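Local coordinates for L-lysine 6-monooxygenase (Pseudomonas syringae pv. tomato, PDB 5CQF), which probably hydroxylates the side-chain amine of L-lysine, using FAD and a nicotinamide cofactor, as a step in siderophore biosynthesis, at residues A[67-72]-A[112-117]; A[329-332]-A[337-340]; A[369-374]-A[400-405]. All blocks are in the same frame, centred on the assembly; numbering follows the deposited sequence.

Contact 1. Residues A[67-72]-A[112-117]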
loop_
_atom_site.group_PDB
_atom_site.type_symbol
_atom_site.label_atom_id
_atom_site.label_comp_id
_atom_site.label_asym_id
_atom_site.label_seq_id
_atom_site.Cartn_x
_atom_site.Cartn_y
_atom_site.Cartn_z
ATOM N N THR A 67 9.672 -16.756 11.052
ATOM C CA THR A 67 8.732 -15.979 11.852
ATOM C C THR A 67 8.181 -14.754 11.109
ATOM O O THR A 67 8.935 -13.979 10.542
ATOM C CB THR A 67 9.361 -15.557 13.185
ATOM O OG1 THR A 67 9.914 -16.723 13.812
ATOM C CG2 THR A 67 8.289 -14.930 14.100
ATOM N N ASP A 68 6.854 -14.607 11.128
ATOM C CA ASP A 68 6.168 -13.480 10.495
ATOM C C ASP A 68 6.333 -12.243 11.370
ATOM O O ASP A 68 5.722 -12.137 12.434
ATOM C CB ASP A 68 4.679 -13.813 10.271
ATOM C CG ASP A 68 3.897 -12.677 9.653
ATOM O OD1 ASP A 68 4.532 -11.707 9.186
ATOM O OD2 ASP A 68 2.631 -12.746 9.624
ATOM N N ILE A 69 7.186 -11.330 10.924
ATOM C CA ILE A 69 7.464 -10.065 11.656
ATOM C C ILE A 69 6.739 -8.917 10.987
ATOM O O ILE A 69 7.069 -7.754 11.184
ATOM C CB ILE A 69 9.003 -9.719 11.805
ATOM C CG1 ILE A 69 9.811 -9.867 10.504
ATOM C CG2 ILE A 69 9.665 -10.618 12.828
ATOM C CD1 ILE A 69 9.475 -8.890 9.415
ATOM N N ASN A 70 5.727 -9.240 10.201
ATOM C CA ASN A 70 4.905 -8.213 9.578
ATOM C C ASN A 70 3.785 -7.905 10.586
ATOM O O ASN A 70 2.632 -8.356 10.463
ATOM C CB ASN A 70 4.415 -8.694 8.216
ATOM C CG ASN A 70 3.658 -7.639 7.458
ATOM O OD1 ASN A 70 3.227 -6.654 8.017
ATOM N ND2 ASN A 70 3.461 -7.865 6.181
ATOM N N HIS A 71 4.200 -7.198 11.640
ATOM C CA HIS A 71 3.326 -6.741 12.702
ATOM C C HIS A 71 3.763 -5.365 13.195
ATOM O O HIS A 71 4.854 -4.852 12.889
ATOM C CB HIS A 71 3.261 -7.744 13.856
ATOM C CG HIS A 71 4.568 -8.031 14.511
ATOM N ND1 HIS A 71 5.279 -7.078 15.209
ATOM C CD2 HIS A 71 5.274 -9.180 14.620
ATOM C CE1 HIS A 71 6.377 -7.624 15.705
ATOM N NE2 HIS A 71 6.395 -8.903 15.374
ATOM N N HIS A 72 2.887 -4.775 13.987
ATOM C CA HIS A 72 3.098 -3.435 14.447
ATOM C C HIS A 72 4.293 -3.419 15.405
ATOM O O HIS A 72 4.567 -4.369 16.128
ATOM C CB HIS A 72 1.823 -2.888 15.103
ATOM C CG HIS A 72 1.840 -1.426 15.215
ATOM N ND1 HIS A 72 2.338 -0.789 16.322
ATOM C CD2 HIS A 72 1.561 -0.464 14.312
ATOM C CE1 HIS A 72 2.329 0.511 16.111
ATOM N NE2 HIS A 72 1.870 0.733 14.896
ATOM N N HIS A 112 16.142 -8.534 10.323
ATOM C CA HIS A 112 17.495 -8.155 10.749
ATOM C C HIS A 112 17.429 -7.092 11.870
ATOM O O HIS A 112 18.135 -7.195 12.866
ATOM C CB HIS A 112 18.295 -7.714 9.511
ATOM C CG HIS A 112 19.605 -7.061 9.805
ATOM N ND1 HIS A 112 20.639 -7.702 10.460
ATOM C CD2 HIS A 112 20.083 -5.839 9.460
ATOM C CE1 HIS A 112 21.680 -6.892 10.541
ATOM N NE2 HIS A 112 21.368 -5.754 9.941
ATOM N N GLU A 113 16.523 -6.123 11.729
ATOM C CA GLU A 113 16.340 -5.114 12.752
ATOM C C GLU A 113 15.803 -5.708 14.062
ATOM O O GLU A 113 16.328 -5.410 15.152
ATOM C CB GLU A 113 15.488 -3.925 12.262
ATOM C CG GLU A 113 15.554 -2.742 13.237
ATOM C CD GLU A 113 15.041 -1.408 12.705
ATOM O OE1 GLU A 113 14.204 -1.357 11.765
ATOM O OE2 GLU A 113 15.467 -0.363 13.247
ATOM N N TRP A 114 14.795 -6.562 13.983
ATOM C CA TRP A 114 14.296 -7.228 15.200
ATOM C C TRP A 114 15.367 -8.068 15.901
ATOM O O TRP A 114 15.421 -8.086 17.130
ATOM C CB TRP A 114 13.093 -8.116 14.893
ATOM C CG TRP A 114 11.839 -7.383 14.648
ATOM C CD1 TRP A 114 11.177 -7.240 13.458
ATOM C CD2 TRP A 114 11.081 -6.680 15.607
ATOM N NE1 TRP A 114 10.036 -6.499 13.634
ATOM C CE2 TRP A 114 9.962 -6.152 14.955
ATOM C CE3 TRP A 114 11.237 -6.451 16.969
ATOM C CZ2 TRP A 114 9.040 -5.400 15.605
ATOM C CZ3 TRP A 114 10.325 -5.694 17.605
ATOM C CH2 TRP A 114 9.251 -5.179 16.946
ATOM N N SER A 115 16.225 -8.748 15.136
ATOM C CA SER A 115 17.397 -9.441 15.716
ATOM C C SER A 115 18.300 -8.511 16.493
ATOM O O SER A 115 18.653 -8.792 17.652
ATOM C CB SER A 115 18.266 -10.100 14.630
ATOM O OG SER A 115 17.542 -11.150 14.031
ATOM N N ASP A 116 18.694 -7.415 15.846
ATOM C CA ASP A 116 19.515 -6.405 16.501
ATOM C C ASP A 116 18.872 -5.892 17.776
ATOM O O ASP A 116 19.529 -5.788 18.824
ATOM C CB ASP A 116 19.783 -5.232 15.563
ATOM C CG ASP A 116 20.882 -4.321 16.089
ATOM O OD1 ASP A 116 22.034 -4.776 16.125
ATOM O OD2 ASP A 116 20.617 -3.173 16.483
ATOM N N TYR A 117 17.579 -5.585 17.695
ATOM C CA TYR A 117 16.818 -5.184 18.889
ATOM C C TYR A 117 16.955 -6.221 19.970
ATOM O O TYR A 117 17.221 -5.928 21.119
ATOM C CB TYR A 117 15.338 -4.986 18.537
ATOM C CG TYR A 117 14.379 -4.930 19.723
ATOM C CD1 TYR A 117 14.398 -3.871 20.625
ATOM C CD2 TYR A 117 13.432 -5.948 19.922
ATOM C CE1 TYR A 117 13.515 -3.836 21.697
ATOM C CE2 TYR A 117 12.547 -5.913 20.981
ATOM C CZ TYR A 117 12.587 -4.871 21.859
ATOM O OH TYR A 117 11.719 -4.873 22.905
HETATM O O HOH W 1 7.997 -5.323 12.085
#

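Contact 2. Residues A[329-332]-A[337-340]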
loop_
_atom_site.group_PDB
_atom_site.type_symbol
_atom_site.label_atom_id
_atom_site.label_comp_id
_atom_site.label_asym_id
_atom_site.label_seq_id
_atom_site.Cartn_x
_atom_site.Cartn_y
_atom_site.Cartn_z
ATOM N N GLU A 329 9.898 -40.046 -5.160
ATOM C CA GLU A 329 8.613 -40.395 -5.728
ATOM C C GLU A 329 7.550 -39.608 -5.010
ATOM O O GLU A 329 7.431 -39.711 -3.786
ATOM C CB GLU A 329 8.313 -41.900 -5.588
ATOM C CG GLU A 329 7.027 -42.333 -6.300
ATOM C CD GLU A 329 6.556 -43.726 -5.916
ATOM O OE1 GLU A 329 6.168 -43.937 -4.741
ATOM O OE2 GLU A 329 6.558 -44.606 -6.797
ATOM N N LEU A 330 6.763 -38.856 -5.786
ATOM C CA LEU A 330 5.584 -38.150 -5.281
ATOM C C LEU A 330 4.306 -38.883 -5.628
ATOM O O LEU A 330 4.169 -39.433 -6.716
ATOM C CB LEU A 330 5.488 -36.751 -5.891
ATOM C CG LEU A 330 6.677 -35.798 -5.799
ATOM C CD1 LEU A 330 6.279 -34.387 -6.225
ATOM C CD2 LEU A 330 7.242 -35.785 -4.392
ATOM N N THR A 331 3.352 -38.838 -4.716
ATOM C CA THR A 331 2.041 -39.364 -4.967
ATOM C C THR A 331 1.027 -38.252 -4.727
ATOM O O THR A 331 1.014 -37.634 -3.659
ATOM C CB THR A 331 1.780 -40.593 -4.065
ATOM O OG1 THR A 331 2.668 -41.640 -4.452
ATOM C CG2 THR A 331 0.359 -41.097 -4.182
ATOM N N ASP A 332 0.203 -37.977 -5.739
ATOM C CA ASP A 332 -0.933 -37.084 -5.568
ATOM C C ASP A 332 -1.970 -37.831 -4.745
ATOM O O ASP A 332 -2.445 -38.867 -5.146
ATOM C CB ASP A 332 -1.503 -36.671 -6.911
ATOM C CG ASP A 332 -2.792 -35.889 -6.782
ATOM O OD1 ASP A 332 -3.596 -36.183 -5.860
ATOM O OD2 ASP A 332 -3.010 -34.968 -7.608
ATOM N N ARG A 337 -2.094 -40.738 -8.789
ATOM C CA ARG A 337 -1.044 -40.663 -9.815
ATOM C C ARG A 337 0.304 -40.407 -9.135
ATOM O O ARG A 337 0.369 -39.684 -8.132
ATOM C CB ARG A 337 -1.340 -39.537 -10.838
ATOM C CG ARG A 337 -1.604 -39.972 -12.289
ATOM C CD ARG A 337 -3.010 -40.526 -12.543
ATOM N NE ARG A 337 -4.047 -39.491 -12.655
ATOM C CZ ARG A 337 -5.357 -39.736 -12.781
ATOM N NH1 ARG A 337 -5.807 -40.991 -12.825
ATOM N NH2 ARG A 337 -6.228 -38.728 -12.856
ATOM N N THR A 338 1.368 -41.015 -9.657
ATOM C CA THR A 338 2.709 -40.845 -9.100
ATOM C C THR A 338 3.594 -40.220 -10.140
ATOM O O THR A 338 3.275 -40.263 -11.320
ATOM C CB THR A 338 3.394 -42.171 -8.727
ATOM O OG1 THR A 338 3.462 -42.996 -9.886
ATOM C CG2 THR A 338 2.652 -42.915 -7.624
ATOM N N ARG A 339 4.710 -39.649 -9.686
ATOM C CA ARG A 339 5.816 -39.238 -10.566
ATOM C C ARG A 339 7.124 -39.201 -9.798
ATOM O O ARG A 339 7.138 -39.171 -8.573
ATOM C CB ARG A 339 5.549 -37.882 -11.208
ATOM C CG ARG A 339 5.208 -36.810 -10.210
ATOM C CD ARG A 339 4.248 -35.805 -10.801
ATOM N NE ARG A 339 4.915 -35.012 -11.813
ATOM C CZ ARG A 339 4.397 -33.919 -12.353
ATOM N NH1 ARG A 339 5.103 -33.265 -13.264
ATOM N NH2 ARG A 339 3.185 -33.479 -11.985
ATOM N N VAL A 340 8.220 -39.217 -10.539
ATOM C CA VAL A 340 9.556 -39.282 -9.969
ATOM C C VAL A 340 10.292 -37.979 -10.284
ATOM O O VAL A 340 10.170 -37.462 -11.382
ATOM C CB VAL A 340 10.320 -40.499 -10.553
ATOM C CG1 VAL A 340 11.775 -40.546 -10.090
ATOM C CG2 VAL A 340 9.601 -41.785 -10.180
#

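Contact 3. Residues A[369-374]-A[400-405]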
loop_
_atom_site.group_PDB
_atom_site.type_symbol
_atom_site.label_atom_id
_atom_site.label_comp_id
_atom_site.label_asym_id
_atom_site.label_seq_id
_atom_site.Cartn_x
_atom_site.Cartn_y
_atom_site.Cartn_z
ATOM N N ALA A 369 1.020 -34.661 36.465
ATOM C CA ALA A 369 -0.297 -35.123 36.092
ATOM C C ALA A 369 -0.332 -35.446 34.606
ATOM O O ALA A 369 0.546 -35.032 33.836
ATOM C CB ALA A 369 -1.342 -34.087 36.432
ATOM N N ALA A 370 -1.359 -36.180 34.196
ATOM C CA ALA A 370 -1.504 -36.577 32.808
ATOM C C ALA A 370 -2.711 -35.926 32.141
ATOM O O ALA A 370 -3.809 -35.913 32.686
ATOM C CB ALA A 370 -1.596 -38.092 32.721
ATOM N N ASP A 371 -2.491 -35.361 30.962
ATOM C CA ASP A 371 -3.575 -34.877 30.135
ATOM C C ASP A 371 -4.148 -36.104 29.407
ATOM O O ASP A 371 -3.693 -37.225 29.613
ATOM C CB ASP A 371 -3.053 -33.826 29.131
ATOM C CG ASP A 371 -4.163 -32.874 28.604
ATOM O OD1 ASP A 371 -5.378 -33.074 28.903
ATOM O OD2 ASP A 371 -3.807 -31.913 27.869
ATOM N N VAL A 372 -5.111 -35.892 28.528
ATOM C CA VAL A 372 -5.810 -37.002 27.877
ATOM C C VAL A 372 -4.891 -37.872 27.007
ATOM O O VAL A 372 -5.250 -38.999 26.646
ATOM C CB VAL A 372 -7.010 -36.495 27.034
ATOM C CG1 VAL A 372 -7.875 -35.550 27.875
ATOM C CG2 VAL A 372 -6.538 -35.818 25.740
ATOM N N ASP A 373 -3.707 -37.356 26.669
ATOM C CA ASP A 373 -2.791 -38.107 25.818
ATOM C C ASP A 373 -1.558 -38.617 26.591
ATOM O O ASP A 373 -0.570 -39.042 25.990
ATOM C CB ASP A 373 -2.388 -37.255 24.606
ATOM C CG ASP A 373 -1.786 -35.928 25.011
ATOM O OD1 ASP A 373 -1.396 -35.793 26.207
ATOM O OD2 ASP A 373 -1.746 -35.016 24.150
ATOM N N GLY A 374 -1.621 -38.579 27.917
ATOM C CA GLY A 374 -0.476 -38.938 28.755
ATOM C C GLY A 374 0.505 -37.797 28.954
ATOM O O GLY A 374 1.285 -37.814 29.910
ATOM N N SER A 400 1.060 -24.428 22.374
ATOM C CA SER A 400 0.925 -25.710 21.651
ATOM C C SER A 400 -0.544 -25.932 21.329
ATOM O O SER A 400 -1.429 -25.455 22.060
ATOM C CB SER A 400 1.423 -26.894 22.480
ATOM O OG SER A 400 0.698 -27.040 23.678
ATOM N N GLU A 401 -0.804 -26.647 20.244
ATOM C CA GLU A 401 -2.162 -27.020 19.905
ATOM C C GLU A 401 -2.812 -27.836 21.042
ATOM O O GLU A 401 -3.954 -27.585 21.413
ATOM C CB GLU A 401 -2.202 -27.756 18.542
ATOM C CG GLU A 401 -1.817 -26.801 17.409
ATOM C CD GLU A 401 -2.153 -27.276 15.992
ATOM O OE1 GLU A 401 -2.259 -26.405 15.093
ATOM O OE2 GLU A 401 -2.296 -28.490 15.762
ATOM N N ARG A 402 -2.066 -28.771 21.619
ATOM C CA ARG A 402 -2.643 -29.767 22.539
ATOM C C ARG A 402 -3.056 -29.116 23.873
ATOM O O ARG A 402 -4.055 -29.497 24.459
ATOM C CB ARG A 402 -1.678 -30.959 22.758
ATOM C CG ARG A 402 -0.351 -30.580 23.444
ATOM C CD ARG A 402 0.579 -31.764 23.706
ATOM N NE ARG A 402 0.045 -32.663 24.719
ATOM C CZ ARG A 402 0.058 -32.413 26.024
ATOM N NH1 ARG A 402 0.596 -31.293 26.503
ATOM N NH2 ARG A 402 -0.454 -33.291 26.867
ATOM N N SER A 403 -2.288 -28.140 24.351
ATOM C CA SER A 403 -2.595 -27.476 25.620
ATOM C C SER A 403 -3.359 -26.170 25.430
ATOM O O SER A 403 -4.124 -25.778 26.298
ATOM C CB SER A 403 -1.307 -27.204 26.395
ATOM O OG SER A 403 -0.693 -28.406 26.811
ATOM N N HIS A 404 -3.119 -25.453 24.329
ATOM C CA HIS A 404 -3.650 -24.095 24.208
ATOM C C HIS A 404 -4.423 -23.810 22.932
ATOM O O HIS A 404 -4.903 -22.705 22.756
ATOM C CB HIS A 404 -2.522 -23.080 24.369
ATOM C CG HIS A 404 -1.704 -23.295 25.598
ATOM N ND1 HIS A 404 -2.160 -22.973 26.853
ATOM C CD2 HIS A 404 -0.467 -23.814 25.773
ATOM C CE1 HIS A 404 -1.246 -23.289 27.756
ATOM N NE2 HIS A 404 -0.198 -23.785 27.127
ATOM N N GLY A 405 -4.560 -24.793 22.047
ATOM C CA GLY A 405 -5.311 -24.592 20.816
ATOM C C GLY A 405 -4.590 -23.843 19.702
ATOM O O GLY A 405 -5.136 -23.691 18.605
HETATM O O HOH W 2 -2.285 -29.605 28.656
#

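Contact 1. Residues A[67-72]-A[112-117]
Ile69 and Trp114 are the closest backbone pair, with CA atoms 8.2 Å apart, so the irregular loop 67-72 and the helical residues 112-117 meet through side chains and one water. Trp114 bridges the gap. Its CG lies anti to its own carbonyl carbon (chi1 -75°), and the indole reaches from the helix to the loop. Two loop residues touch different parts of it. Ile69 packs against the five-membered ring at an oblique angle, with its CB 3.7 Å from Trp114 CD1. Its CG2 branch also touches CD1, and the two side chains run past each other in opposite directions. His71 meets the six-membered ring. Its CE1 comes to 3.5 Å from Trp114 CZ2. The ring planes are inclined at 51°, an oblique pairing. His71 ND1 donates to His72 O at 2.9 Å, and this bond fixes the rotation of the imidazole. The polar edge of the indole is satisfied by water 1, which lies in the ring plane and accepts from Trp114 NE1 at 2.8 Å. The same water bonds to Ile69 O, also at 2.8 Å, and so joins helix to loop. Ile69 O also receives a weak bond from His71 N. The loop is shaped from within. Asp68 OD1 accepts from Asn70 N at 2.9 Å, from above the carboxylate plane. Its other oxygen, OD2, is held by Gln248 N and Asn251 ND2. Leu64, Phe89 and Ala109 add to the packing round Trp114. On the same helix, Glu113 bonds to Tyr298 of the second subunit. The loop geometry is that of an Asx turn running into an inverse gamma turn centred on Asn70, packed against helix 111-125 through Trp114.

Contact 2. Residues A[329-332]-A[337-340]
The flat groups that meet here are the peptide groups of Leu330 and Arg339, and the sheet they help to build carries Glu329, Thr331, Thr338 and Val340 on one face and Leu330 and Arg339 on the other. Leu330 and Arg339 form a hydrogen-bonded antiparallel pair. Leu330 N donates to Arg339 O at 2.8 Å, and Arg339 N returns a bond to Leu330 O at 3.0 Å. Asp332 N donates to Arg337 O at 2.9 Å. Thr338 CA makes a CA-H...O contact to Leu330 O, 3.1 Å away. Thr331 and Thr338 are a non-hydrogen-bonded pair whose side chains lie side by side and point the same way. Thr338 has its CG2 anti to its carbonyl carbon (chi1, to OG1, 58°), which sets this methyl 3.4 Å from Thr331 OG1. That hydroxyl is hydrogen-bonded to Ser317 OG of the adjacent strand, and Ser317 OG also bonds to Glu329 OE1. On the other face, Leu330 is buried and touches Ile316 and Tyr311, and Arg339 also touches Tyr311. The carboxylate of Asp332 leads away from 337-340: OD1 takes Phe334 N and Ser335 N in the connecting loop, and OD2 bonds to Tyr261 OH of the fourth subunit. The two strands are the arms of a beta hairpin, with 338-343 at the edge of a three-stranded antiparallel sheet.

Contact 3. Residues A[369-374]-A[400-405]
Arg402 meets two aspartates of one turn, Asp371 and Asp373, in quite different ways. Asp373 takes it side-on, with two nitrogens bonded to two oxygens. NH2 donates to Asp373 OD1 at 2.8 Å on the syn lone pair, with an N-H...O angle of 168°. NE donates to Asp373 OD2 at 3.0 Å, on the syn side. The carboxylate and guanidinium are nearly coplanar, and this fork fixes the rotation of both groups. Asp371 instead stands almost at right angles, with planes 84° apart. Its OD2 is 3.8 Å from Arg402 NH2, a long salt bridge that is electrostatic only, because the oxygen stands well off the guanidinium plane. Its CB is the nearer atom, 3.5 Å from the same NH2. The arginine chain bends at chi3 (-68°) to bring its NE and NH2 to Asp373.

Both acids belong to a type I beta turn, Asp371 to Gly374, as its first and third residues. Gly374 N to Asp371 O closes it. Facing it is the short helix 401-404, with Ser400 as N-cap: its OG accepts from Ser403 N at 3.3 Å. Water 2 makes a second link, accepting from Ser403 OG at 2.7 Å and donating to Asp371 OD2 at 2.9 Å. The opposite charges probably stabilise the ionised forms of all three side chains. Leu356 packs against both Asp373 and Arg402. Arg402 NH2 also donates to Leu376 O, and Asp373 OD1 accepts from Gly375 N, which ties the salt bridge to the chain just beyond the turn.

From the N terminus, the contacts follow in series and none nest or cross. Contact 1 closes an excursion of 39 residues that includes helices 89-96 and 99-105, bringing the loop after helix 57-64 back to helix 111-125. Contact 2 closes the shortest loop, four residues in a hairpin. Along the chain, its three-stranded sheet is inserted between strands 308-311 and 345-348 of a parallel sheet, consistent with the beta meander of a dinucleotide-binding domain. Contact 3 ties the loop after strand 345-348 to the helix that follows strand 393-396, an outermost strand of the other parallel sheet. Contacts 1 and 3 lie on opposite sides of the chain's centre, their centres about 30 Å apart.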